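PDB 2X7P: possible thiamine biosynthesis enzyme from Candida albicans, which probably binds a small molecule in the cleft between two lobes, as SsuA/TauA-family solute-binding proteins do, and may serve thiamine biosynthesis. Local coordinates for residues P23-T28 / L248-E253; I71-A76 / S201-A206; Y94-L99 / T261-S266; Y131-V136 / D194-P199. The protein carries 1 engineered substitution. All blocks are in the same frame, centred on the assembly; numbering follows the deposited sequence. Where two conformers were deposited one is given.

In the fold
Contacts 1, 2 and 3 belong to one lobe and contact 4 to the other, and two interlobe passages of the chain run through them: 94-99 of contact 3 leads out and 194-199 of contact 4 leads back toward 201-206 of contact 2. They are tied where L99 N lies 2.9 Å from T198 OG1. F26 links contact 1 to its neighbours, CD2 lying 3.2 Å from W203 NE1 and O 2.7 Å from Y94 OH. Contacts 2 and 3 meet at S202 OG and S97 O, 2.8 Å apart. The bound 2-(2-ethoxyethoxy)ethanol touches contacts 1 and 2, consistent with a pocket in the interlobe cleft. Contact 4 stays about 9 Å (nearest atoms) from contact 1.

Contact 1: P23-T28 / L248-E253; sequences PEHFST and LDYSAE. With AE3 (2-(2-ethoxyethoxy)ethanol), chain F.
Y250 lays its phenol ring across H25 and brings its hydroxyl to the carboxylate of E24. The hydroxyl donates to E24 OE1 over 2.7 Å, using the syn lone pair, with the carboxylate plane turned 49° from the ring. The CB of E24 leaves the backbone away from Y250, but a bend at chi2 (-75°) returns the carboxylate, and OE1 also lies over the centre of the H25 imidazole. That ring meets Y250 obliquely: the planes are 43° apart, the centroids 4.5 Å apart, and H25 CD2 lies over one phenol face, 3.2 Å from Y250 CZ. L248 presses CD1 against the backbone of E24, 3.3 Å from E24 O. The same carbonyl oxygen is gripped by two donors from S27, OG at 2.7 Å and N at 3.0 Å, fixing the turn at H25. W258 stacks on H25, while Y250 also touches T180 and K183 of helix 178-186 in the other lobe. E24 CG lies 3.7 Å from C4 of the bound 2-(2-ethoxyethoxy)ethanol, consistent with the loop after the first strand lining the interlobe ligand cleft of a type II periplasmic-binding-protein fold.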
# COMPACT_ATOMS: atom_id res chain seq x y z
N PRO A 23 7.83 7.11 2.86
CA PRO A 23 9.27 6.98 2.64
C PRO A 23 9.70 5.52 2.48
O PRO A 23 10.30 4.95 3.39
CB PRO A 23 9.88 7.57 3.91
CG PRO A 23 8.82 7.44 4.94
CD PRO A 23 7.53 7.62 4.21
N GLU A 24 9.40 4.94 1.33
CA GLU A 24 9.76 3.56 1.03
C GLU A 24 10.45 3.47 -0.32
O GLU A 24 10.56 4.46 -1.03
CB GLU A 24 8.51 2.67 1.03
CG GLU A 24 8.08 2.19 2.41
CD GLU A 24 8.96 1.08 2.94
OE1 GLU A 24 9.94 0.72 2.25
OE2 GLU A 24 8.68 0.58 4.05
N HIS A 25 10.92 2.27 -0.66
CA HIS A 25 11.51 2.04 -1.97
C HIS A 25 10.49 2.33 -3.08
O HIS A 25 10.87 2.69 -4.19
CB HIS A 25 12.01 0.60 -2.09
CG HIS A 25 11.21 -0.38 -1.29
ND1 HIS A 25 9.84 -0.50 -1.42
CD2 HIS A 25 11.58 -1.31 -0.37
CE1 HIS A 25 9.40 -1.44 -0.60
NE2 HIS A 25 10.44 -1.95 0.04
N PHE A 26 9.21 2.19 -2.75
CA PHE A 26 8.14 2.44 -3.72
C PHE A 26 8.05 3.91 -4.12
O PHE A 26 7.48 4.24 -5.16
CB PHE A 26 6.80 1.97 -3.16
CG PHE A 26 6.59 0.49 -3.23
CD1 PHE A 26 6.30 -0.13 -4.43
CD2 PHE A 26 6.69 -0.29 -2.09
CE1 PHE A 26 6.11 -1.50 -4.50
CE2 PHE A 26 6.51 -1.66 -2.15
CZ PHE A 26 6.22 -2.27 -3.36
N SER A 27 8.60 4.79 -3.29
CA SER A 27 8.52 6.23 -3.55
C SER A 27 9.67 6.70 -4.44
O SER A 27 9.83 7.90 -4.67
CB SER A 27 8.52 7.01 -2.24
OG SER A 27 9.78 6.93 -1.59
N THR A 28 10.46 5.76 -4.93
CA THR A 28 11.61 6.07 -5.76
C THR A 28 11.26 6.92 -6.99
O THR A 28 11.90 7.95 -7.24
CB THR A 28 12.37 4.80 -6.20
OG1 THR A 28 12.93 4.16 -5.05
CG2 THR A 28 13.47 5.14 -7.17
N LEU A 248 17.44 5.28 1.95
CA LEU A 248 16.36 4.54 2.59
C LEU A 248 16.91 3.40 3.44
O LEU A 248 18.09 3.05 3.34
CB LEU A 248 15.38 4.00 1.55
CG LEU A 248 14.77 5.05 0.62
CD1 LEU A 248 13.81 4.40 -0.36
CD2 LEU A 248 14.06 6.13 1.43
N ASP A 249 16.06 2.82 4.28
CA ASP A 249 16.48 1.75 5.18
C ASP A 249 16.52 0.40 4.46
O ASP A 249 15.73 -0.50 4.77
CB ASP A 249 15.56 1.67 6.39
CG ASP A 249 16.07 0.72 7.46
OD1 ASP A 249 17.29 0.45 7.47
OD2 ASP A 249 15.26 0.25 8.28
N TYR A 250 17.43 0.26 3.51
CA TYR A 250 17.58 -0.98 2.76
C TYR A 250 19.01 -1.15 2.27
O TYR A 250 19.65 -0.19 1.85
CB TYR A 250 16.61 -1.04 1.58
CG TYR A 250 15.16 -1.15 1.98
CD1 TYR A 250 14.60 -2.39 2.27
CD2 TYR A 250 14.35 -0.03 2.08
CE1 TYR A 250 13.27 -2.50 2.64
CE2 TYR A 250 13.02 -0.13 2.45
CZ TYR A 250 12.49 -1.37 2.73
OH TYR A 250 11.17 -1.49 3.10
N SER A 251 19.51 -2.38 2.33
CA SER A 251 20.85 -2.68 1.85
C SER A 251 20.88 -2.72 0.33
O SER A 251 19.83 -2.78 -0.32
CB SER A 251 21.34 -4.02 2.41
OG SER A 251 20.52 -5.09 1.95
N ALA A 252 22.07 -2.67 -0.25
CA ALA A 252 22.23 -2.72 -1.69
C ALA A 252 21.67 -4.03 -2.25
O ALA A 252 21.10 -4.06 -3.34
CB ALA A 252 23.69 -2.55 -2.08
N GLU A 253 21.85 -5.11 -1.50
CA GLU A 253 21.37 -6.42 -1.92
C GLU A 253 19.85 -6.47 -1.97
O GLU A 253 19.27 -6.83 -3.00
CB GLU A 253 21.90 -7.51 -0.98
CG GLU A 253 21.44 -8.92 -1.33
CD GLU A 253 21.98 -9.39 -2.66
OE1 GLU A 253 22.94 -8.78 -3.17
OE2 GLU A 253 21.45 -10.39 -3.20
C1 AE3 F . 0.54 0.79 5.60
C2 AE3 F . 1.46 1.52 4.62
O2 AE3 F . 2.67 0.79 4.43
C3 AE3 F . 3.45 1.38 3.39
C4 AE3 F . 4.80 0.68 3.25
O3 AE3 F . 4.62 -0.72 3.08
C5 AE3 F . 4.96 -1.13 1.76
C6 AE3 F . 6.35 -1.74 1.72
O4 AE3 F . 6.60 -2.44 2.94

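Contact 2: I71-A76 / S201-A206; sequences IGLTEA and SSWVVA. With AE3 (2-(2-ethoxyethoxy)ethanol), chain F.
W203 turns one face of its indole to L73 and sets its edge against I71 O and the bound 2-(2-ethoxyethoxy)ethanol. L73 CD2 stands over the five-membered ring, 4.1 Å from its centroid and 20° off the normal, a CH-pi contact. At the edge, near the ring plane, I71 O lies 3.4 Å from W203 CZ3, and ligand C5 comes equally near to CZ2; G72 CA approaches CE3 obliquely. F26 adds a further ring against this indole. These residues belong to the central antiparallel pairing of a sheet whose strand order, 2-1-3-5-4, is that of a type II periplasmic-binding-protein lobe: strand 203-208 runs between 69-73 and 88-95. L73 and W203 form a non-hydrogen-bonded pair with CA atoms 4.7 Å apart. Their side chains set out diverging, yet with CG beside the backbone N the leucine brings CD2 back over the indole. V204 N donates to G72 O over 3.1 Å, almost straight at 166°, and beyond the pair T74 N gives its hydrogen to S202 O at 2.9 Å. Helix 74-82 thus starts bonded to the neighbouring strand's approach. A water donates to both S202 O and E75 OE1, linking this carbonyl to the carboxylate. S202 OG itself is bonded to S97 O. V204 packs its CG1 against T74, whose hydroxyl OG1 donates to S201 O over 2.7 Å, arriving 43° above the carbonyl plane instead of along a lone pair.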
# COMPACT_ATOMS: atom_id res chain seq x y z
N ILE A 71 -0.52 8.74 -1.55
CA ILE A 71 -0.11 7.53 -2.25
C ILE A 71 0.21 6.42 -1.25
O ILE A 71 1.27 6.41 -0.63
CB ILE A 71 1.12 7.78 -3.14
CG1 ILE A 71 0.82 8.90 -4.14
CG2 ILE A 71 1.53 6.51 -3.87
CD1 ILE A 71 1.99 9.26 -5.03
N GLY A 72 -0.72 5.48 -1.10
CA GLY A 72 -0.55 4.39 -0.15
C GLY A 72 -1.11 3.07 -0.65
O GLY A 72 -1.39 2.91 -1.83
N LEU A 73 -1.28 2.12 0.27
CA LEU A 73 -1.77 0.79 -0.07
C LEU A 73 -3.21 0.83 -0.57
O LEU A 73 -4.03 1.61 -0.09
CB LEU A 73 -1.65 -0.15 1.14
CG LEU A 73 -0.23 -0.40 1.64
CD1 LEU A 73 -0.25 -1.38 2.80
CD2 LEU A 73 0.65 -0.91 0.51
N THR A 74 -3.50 -0.02 -1.55
CA THR A 74 -4.80 -0.04 -2.20
C THR A 74 -5.94 -0.41 -1.25
O THR A 74 -6.96 0.28 -1.20
CB THR A 74 -4.82 -1.03 -3.38
OG1 THR A 74 -3.80 -0.67 -4.32
CG2 THR A 74 -6.17 -1.02 -4.07
N GLU A 75 -5.76 -1.48 -0.49
CA GLU A 75 -6.81 -1.98 0.39
C GLU A 75 -7.23 -0.95 1.43
O GLU A 75 -8.35 -0.99 1.94
CB GLU A 75 -6.39 -3.29 1.07
CG GLU A 75 -5.31 -3.14 2.14
CD GLU A 75 -3.91 -3.19 1.57
OE1 GLU A 75 -3.75 -3.02 0.34
OE2 GLU A 75 -2.96 -3.39 2.35
N ALA A 76 -6.32 -0.03 1.75
CA ALA A 76 -6.61 1.01 2.73
C ALA A 76 -7.67 1.98 2.22
O ALA A 76 -8.62 2.30 2.92
CB ALA A 76 -5.34 1.76 3.09
N SER A 201 -3.49 -5.00 -6.83
CA SER A 201 -2.28 -4.20 -7.00
C SER A 201 -1.97 -3.48 -5.69
O SER A 201 -2.88 -3.09 -4.96
CB SER A 201 -2.45 -3.19 -8.14
OG SER A 201 -2.67 -3.84 -9.37
N SER A 202 -0.68 -3.31 -5.40
CA SER A 202 -0.25 -2.84 -4.08
C SER A 202 -0.52 -1.36 -3.79
O SER A 202 -1.08 -1.03 -2.75
CB SER A 202 1.23 -3.17 -3.86
OG SER A 202 2.03 -2.67 -4.91
N TRP A 203 -0.12 -0.48 -4.70
CA TRP A 203 -0.20 0.96 -4.45
C TRP A 203 -1.12 1.70 -5.42
O TRP A 203 -1.23 1.33 -6.59
CB TRP A 203 1.19 1.59 -4.48
CG TRP A 203 2.10 1.08 -3.41
CD1 TRP A 203 2.68 -0.15 -3.35
CD2 TRP A 203 2.56 1.80 -2.26
NE1 TRP A 203 3.46 -0.25 -2.22
CE2 TRP A 203 3.41 0.94 -1.54
CE3 TRP A 203 2.34 3.09 -1.77
CZ2 TRP A 203 4.03 1.32 -0.36
CZ3 TRP A 203 2.96 3.47 -0.59
CH2 TRP A 203 3.79 2.59 0.10
N VAL A 204 -1.78 2.74 -4.92
CA VAL A 204 -2.65 3.58 -5.75
C VAL A 204 -2.51 5.06 -5.40
O VAL A 204 -1.94 5.42 -4.36
CB VAL A 204 -4.13 3.19 -5.60
CG1 VAL A 204 -4.38 1.79 -6.14
CG2 VAL A 204 -4.57 3.30 -4.14
N VAL A 205 -3.03 5.91 -6.27
CA VAL A 205 -3.03 7.35 -6.04
C VAL A 205 -4.43 7.81 -5.65
O VAL A 205 -5.41 7.50 -6.32
CB VAL A 205 -2.59 8.12 -7.30
CG1 VAL A 205 -2.63 9.62 -7.04
CG2 VAL A 205 -1.20 7.68 -7.73
N ALA A 206 -4.53 8.56 -4.55
CA ALA A 206 -5.82 9.00 -4.05
C ALA A 206 -5.84 10.50 -3.74
O ALA A 206 -4.80 11.14 -3.62
CB ALA A 206 -6.21 8.21 -2.81
C1 AE3 F . 0.54 0.79 5.60
C2 AE3 F . 1.46 1.52 4.62
O2 AE3 F . 2.67 0.79 4.43
C3 AE3 F . 3.45 1.38 3.39
C4 AE3 F . 4.80 0.68 3.25
O3 AE3 F . 4.62 -0.72 3.08
C5 AE3 F . 4.96 -1.13 1.76
C6 AE3 F . 6.35 -1.74 1.72
O4 AE3 F . 6.60 -2.44 2.94
O HOH W 1 -1.54 -3.42 -1.15

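Contact 3: Y94-L99 / T261-S266; sequences YVKSPL and TVEFNS
Y94 and F264 form the apolar centre, an offset edge-to-face pair in which the rim of F264 turns toward a face of Y94. The centroids are 5.5 Å apart and the planes 71° apart, with Y94 CE2 and F264 CE1 3.8 Å from each other. V95 joins them through its branch CG2, 3.7 Å from F264 CD1, while V262 CG1 sits over one face of the phenylalanine, toward its rim. Above this cluster the two segments, running in roughly opposite directions, are joined by a single beta bridge between V95 and F264. N265 N donates to Y94 O over 3.1 Å from above the carbonyl plane. E263 O is held by two donors: K96 N, 2.9 Å away, arrives nearly in line with the carbonyl bond, and S97 N, at 3.3 Å, takes an in-plane lone pair. Further along, S97 places OG between its own backbone N and carbonyl carbon (chi1 57°), and there OG accepts E263 N over 2.9 Å, almost straight at 172°. The hydroxyl thus adds a side-chain bond beside the bridge. At the solvent edge K96 and E263 run side by side, yet K96 NZ and E263 OE1 stay 4.4 Å apart, beyond a salt bridge. A water donating to P98 O and T261 O closes the far end. The contact fastens the loop after helix 252-259 to the end of strand 88-95; Y94 also packs on W203 of strand 203-208 and on V226 of helix 216-234, and F264 meets P29 of helix 28-35 and I230 and Y233 of helix 216-234.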
# COMPACT_ATOMS: atom_id res chain seq x y z
N TYR A 94 -0.76 3.21 -8.78
CA TYR A 94 0.64 3.63 -8.70
C TYR A 94 1.58 2.45 -8.96
O TYR A 94 2.56 2.57 -9.69
CB TYR A 94 0.94 4.27 -7.34
CG TYR A 94 2.37 4.73 -7.19
CD1 TYR A 94 2.87 5.76 -7.98
CD2 TYR A 94 3.22 4.16 -6.26
CE1 TYR A 94 4.18 6.20 -7.85
CE2 TYR A 94 4.53 4.59 -6.11
CZ TYR A 94 5.00 5.61 -6.91
OH TYR A 94 6.30 6.04 -6.78
N VAL A 95 1.26 1.31 -8.34
CA VAL A 95 2.04 0.09 -8.55
C VAL A 95 1.13 -1.04 -9.03
O VAL A 95 0.19 -1.44 -8.34
CB VAL A 95 2.76 -0.35 -7.26
CG1 VAL A 95 3.44 -1.69 -7.47
CG2 VAL A 95 3.77 0.71 -6.84
N LYS A 96 1.43 -1.55 -10.22
CA LYS A 96 0.61 -2.59 -10.83
C LYS A 96 0.85 -3.95 -10.18
O LYS A 96 -0.07 -4.75 -10.03
CB LYS A 96 0.89 -2.67 -12.34
CG LYS A 96 0.01 -3.65 -13.09
CD LYS A 96 0.27 -3.57 -14.59
CE LYS A 96 -0.60 -4.55 -15.36
NZ LYS A 96 -0.31 -5.96 -14.97
N SER A 97 2.10 -4.21 -9.78
CA SER A 97 2.45 -5.47 -9.14
C SER A 97 1.90 -5.53 -7.72
O SER A 97 1.75 -4.51 -7.06
CB SER A 97 3.97 -5.66 -9.14
OG SER A 97 4.62 -4.57 -8.50
N PRO A 98 1.60 -6.75 -7.25
CA PRO A 98 1.02 -6.96 -5.91
C PRO A 98 2.07 -6.83 -4.81
O PRO A 98 3.26 -6.78 -5.09
CB PRO A 98 0.52 -8.40 -5.98
CG PRO A 98 1.43 -9.06 -6.94
CD PRO A 98 1.77 -8.02 -7.97
N LEU A 99 1.60 -6.77 -3.56
CA LEU A 99 2.50 -6.70 -2.42
C LEU A 99 2.76 -8.09 -1.87
O LEU A 99 1.84 -8.91 -1.77
CB LEU A 99 1.90 -5.81 -1.32
CG LEU A 99 2.87 -5.31 -0.25
CD1 LEU A 99 3.85 -4.32 -0.86
CD2 LEU A 99 2.12 -4.68 0.91
N THR A 261 10.97 -7.45 -8.40
CA THR A 261 9.61 -7.86 -8.05
C THR A 261 8.58 -6.76 -8.27
O THR A 261 7.38 -7.01 -8.26
CB THR A 261 9.53 -8.31 -6.58
OG1 THR A 261 9.68 -7.17 -5.73
CG2 THR A 261 10.62 -9.32 -6.27
N VAL A 262 9.06 -5.53 -8.48
CA VAL A 262 8.17 -4.38 -8.56
C VAL A 262 7.92 -3.90 -9.98
O VAL A 262 8.86 -3.74 -10.77
CB VAL A 262 8.69 -3.21 -7.71
CG1 VAL A 262 7.87 -1.95 -7.97
CG2 VAL A 262 8.65 -3.57 -6.23
N GLU A 263 6.66 -3.66 -10.30
CA GLU A 263 6.28 -3.08 -11.58
C GLU A 263 5.36 -1.88 -11.36
O GLU A 263 4.19 -2.05 -11.03
CB GLU A 263 5.58 -4.11 -12.47
CG GLU A 263 5.07 -3.53 -13.78
CD GLU A 263 4.21 -4.51 -14.56
OE1 GLU A 263 4.04 -5.66 -14.10
OE2 GLU A 263 3.70 -4.12 -15.63
N PHE A 264 5.89 -0.68 -11.55
CA PHE A 264 5.09 0.53 -11.44
C PHE A 264 4.15 0.63 -12.64
O PHE A 264 4.36 0.00 -13.67
CB PHE A 264 5.98 1.76 -11.36
CG PHE A 264 6.83 1.82 -10.12
CD1 PHE A 264 6.34 2.35 -8.95
CD2 PHE A 264 8.13 1.33 -10.14
CE1 PHE A 264 7.12 2.40 -7.81
CE2 PHE A 264 8.92 1.38 -9.00
CZ PHE A 264 8.41 1.91 -7.83
N ASN A 265 3.09 1.43 -12.49
CA ASN A 265 2.13 1.63 -13.56
C ASN A 265 2.62 2.66 -14.57
O ASN A 265 2.36 3.85 -14.43
CB ASN A 265 0.77 2.05 -12.99
CG ASN A 265 -0.27 2.25 -14.06
OD1 ASN A 265 -0.12 1.78 -15.19
ND2 ASN A 265 -1.35 2.94 -13.72
N SER A 266 3.33 2.19 -15.59
CA SER A 266 3.87 3.07 -16.62
C SER A 266 2.77 3.68 -17.48
O SER A 266 3.03 4.54 -18.32
CB SER A 266 4.87 2.32 -17.50
OG SER A 266 4.24 1.23 -18.16
O HOH W 2 5.51 -8.29 -6.64

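Contact 4: Y131-V136 / D194-P199; sequences YVMSFV and DQIYTP
M133, a selenomethionine, reaches from its helix to I196, Y197 and T198. Its CB points at the 194-199 segment, and bends at chi2 (-60°) and chi3 (-61°) curl the chain so that its last two atoms do the touching. The selenium SE rests 3.8 Å from T198 CG2. Beyond it the terminal methyl CE lies 3.5 Å from I196 CG2 and 3.6 Å from Y197 O, touching both an aliphatic branch and a backbone carbonyl on the same side. The side chains of I196 and M133 slide past each other in opposite directions, and the same I196 CG2 meets V136 CG1 at 3.9 Å. V136 CG1 also comes to 4.5 Å from P199 CG. No hydrogen bond crosses here. The T198 hydroxyl turns elsewhere, to L99 N and W200 O. The axes of 131-136 and 194-197 run 99° apart and approach to 9.4 Å, within helix 129-141 and strand 190-197. This strand is an edge of the second lobe's sheet, paired with 100-106, whose W101 also touches M133. Farther along the same helix L137 and Q140 continue the cover over I196, while T285 of helix 275-288 packs against both V136 and P199.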
# COMPACT_ATOMS: atom_id res chain seq x y z
N TYR A 131 -4.02 -8.22 9.44
CA TYR A 131 -5.26 -8.87 9.84
C TYR A 131 -6.05 -9.37 8.63
O TYR A 131 -6.52 -10.51 8.61
CB TYR A 131 -6.12 -7.92 10.67
CG TYR A 131 -7.53 -8.41 10.93
CD1 TYR A 131 -7.80 -9.26 11.99
CD2 TYR A 131 -8.58 -8.01 10.12
CE1 TYR A 131 -9.09 -9.71 12.23
CE2 TYR A 131 -9.87 -8.45 10.35
CZ TYR A 131 -10.12 -9.30 11.40
OH TYR A 131 -11.40 -9.74 11.63
N VAL A 132 -6.19 -8.51 7.63
CA VAL A 132 -6.96 -8.85 6.43
C VAL A 132 -6.31 -9.98 5.64
O VAL A 132 -6.99 -10.86 5.12
CB VAL A 132 -7.15 -7.62 5.52
CG1 VAL A 132 -7.91 -8.01 4.26
CG2 VAL A 132 -7.87 -6.51 6.26
N MSE A 133 -4.98 -9.95 5.55
CA MSE A 133 -4.24 -10.94 4.78
C MSE A 133 -4.28 -12.33 5.41
O MSE A 133 -4.01 -13.33 4.74
CB MSE A 133 -2.79 -10.50 4.56
CG MSE A 133 -2.64 -9.31 3.63
SE MSE A 133 -3.35 -9.66 1.85
CE MSE A 133 -2.19 -11.14 1.34
N SER A 134 -4.63 -12.40 6.69
CA SER A 134 -4.73 -13.69 7.38
C SER A 134 -5.89 -14.50 6.80
O SER A 134 -5.87 -15.73 6.83
CB SER A 134 -4.92 -13.49 8.88
OG SER A 134 -6.22 -13.04 9.19
N PHE A 135 -6.89 -13.79 6.29
CA PHE A 135 -8.05 -14.44 5.68
C PHE A 135 -7.70 -14.98 4.30
O PHE A 135 -8.23 -16.01 3.87
CB PHE A 135 -9.22 -13.46 5.58
CG PHE A 135 -9.79 -13.07 6.92
CD1 PHE A 135 -9.24 -12.01 7.63
CD2 PHE A 135 -10.85 -13.76 7.46
CE1 PHE A 135 -9.76 -11.65 8.86
CE2 PHE A 135 -11.37 -13.40 8.69
CZ PHE A 135 -10.83 -12.34 9.39
N VAL A 136 -6.80 -14.29 3.60
CA VAL A 136 -6.33 -14.75 2.30
C VAL A 136 -5.45 -15.99 2.47
O VAL A 136 -5.51 -16.92 1.67
CB VAL A 136 -5.53 -13.66 1.57
CG1 VAL A 136 -5.01 -14.17 0.24
CG2 VAL A 136 -6.38 -12.41 1.38
N ASP A 194 5.95 -19.08 5.36
CA ASP A 194 5.09 -18.96 4.19
C ASP A 194 5.13 -17.56 3.59
O ASP A 194 5.59 -16.61 4.22
CB ASP A 194 3.65 -19.33 4.55
CG ASP A 194 2.85 -19.78 3.34
OD1 ASP A 194 3.47 -20.02 2.28
OD2 ASP A 194 1.62 -19.91 3.45
N GLN A 195 4.66 -17.44 2.35
CA GLN A 195 4.55 -16.15 1.67
C GLN A 195 3.21 -16.06 0.95
O GLN A 195 2.73 -17.05 0.40
CB GLN A 195 5.69 -15.96 0.67
CG GLN A 195 7.06 -15.79 1.30
CD GLN A 195 8.13 -15.53 0.26
OE1 GLN A 195 7.90 -15.67 -0.94
NE2 GLN A 195 9.32 -15.15 0.71
N ILE A 196 2.62 -14.87 0.94
CA ILE A 196 1.33 -14.66 0.29
C ILE A 196 1.27 -13.33 -0.45
O ILE A 196 1.54 -12.28 0.13
CB ILE A 196 0.17 -14.71 1.31
CG1 ILE A 196 0.12 -16.06 2.01
CG2 ILE A 196 -1.16 -14.43 0.61
CD1 ILE A 196 -0.27 -17.21 1.10
N TYR A 197 0.93 -13.38 -1.73
CA TYR A 197 0.75 -12.17 -2.52
C TYR A 197 -0.65 -11.60 -2.31
O TYR A 197 -1.59 -12.33 -2.01
CB TYR A 197 0.97 -12.44 -4.00
CG TYR A 197 2.42 -12.48 -4.42
CD1 TYR A 197 3.16 -11.31 -4.56
CD2 TYR A 197 3.05 -13.69 -4.69
CE1 TYR A 197 4.48 -11.35 -4.94
CE2 TYR A 197 4.38 -13.73 -5.07
CZ TYR A 197 5.09 -12.56 -5.20
OH TYR A 197 6.41 -12.59 -5.58
N THR A 198 -0.78 -10.28 -2.46
CA THR A 198 -2.09 -9.64 -2.42
C THR A 198 -2.80 -9.85 -3.75
O THR A 198 -2.19 -9.71 -4.81
CB THR A 198 -1.97 -8.13 -2.15
OG1 THR A 198 -1.19 -7.52 -3.18
CG2 THR A 198 -1.32 -7.88 -0.80
N PRO A 199 -4.09 -10.21 -3.70
CA PRO A 199 -4.88 -10.42 -4.92
C PRO A 199 -4.92 -9.17 -5.79
O PRO A 199 -5.11 -9.26 -7.00
CB PRO A 199 -6.28 -10.73 -4.37
CG PRO A 199 -6.05 -11.22 -2.99
CD PRO A 199 -4.86 -10.47 -2.48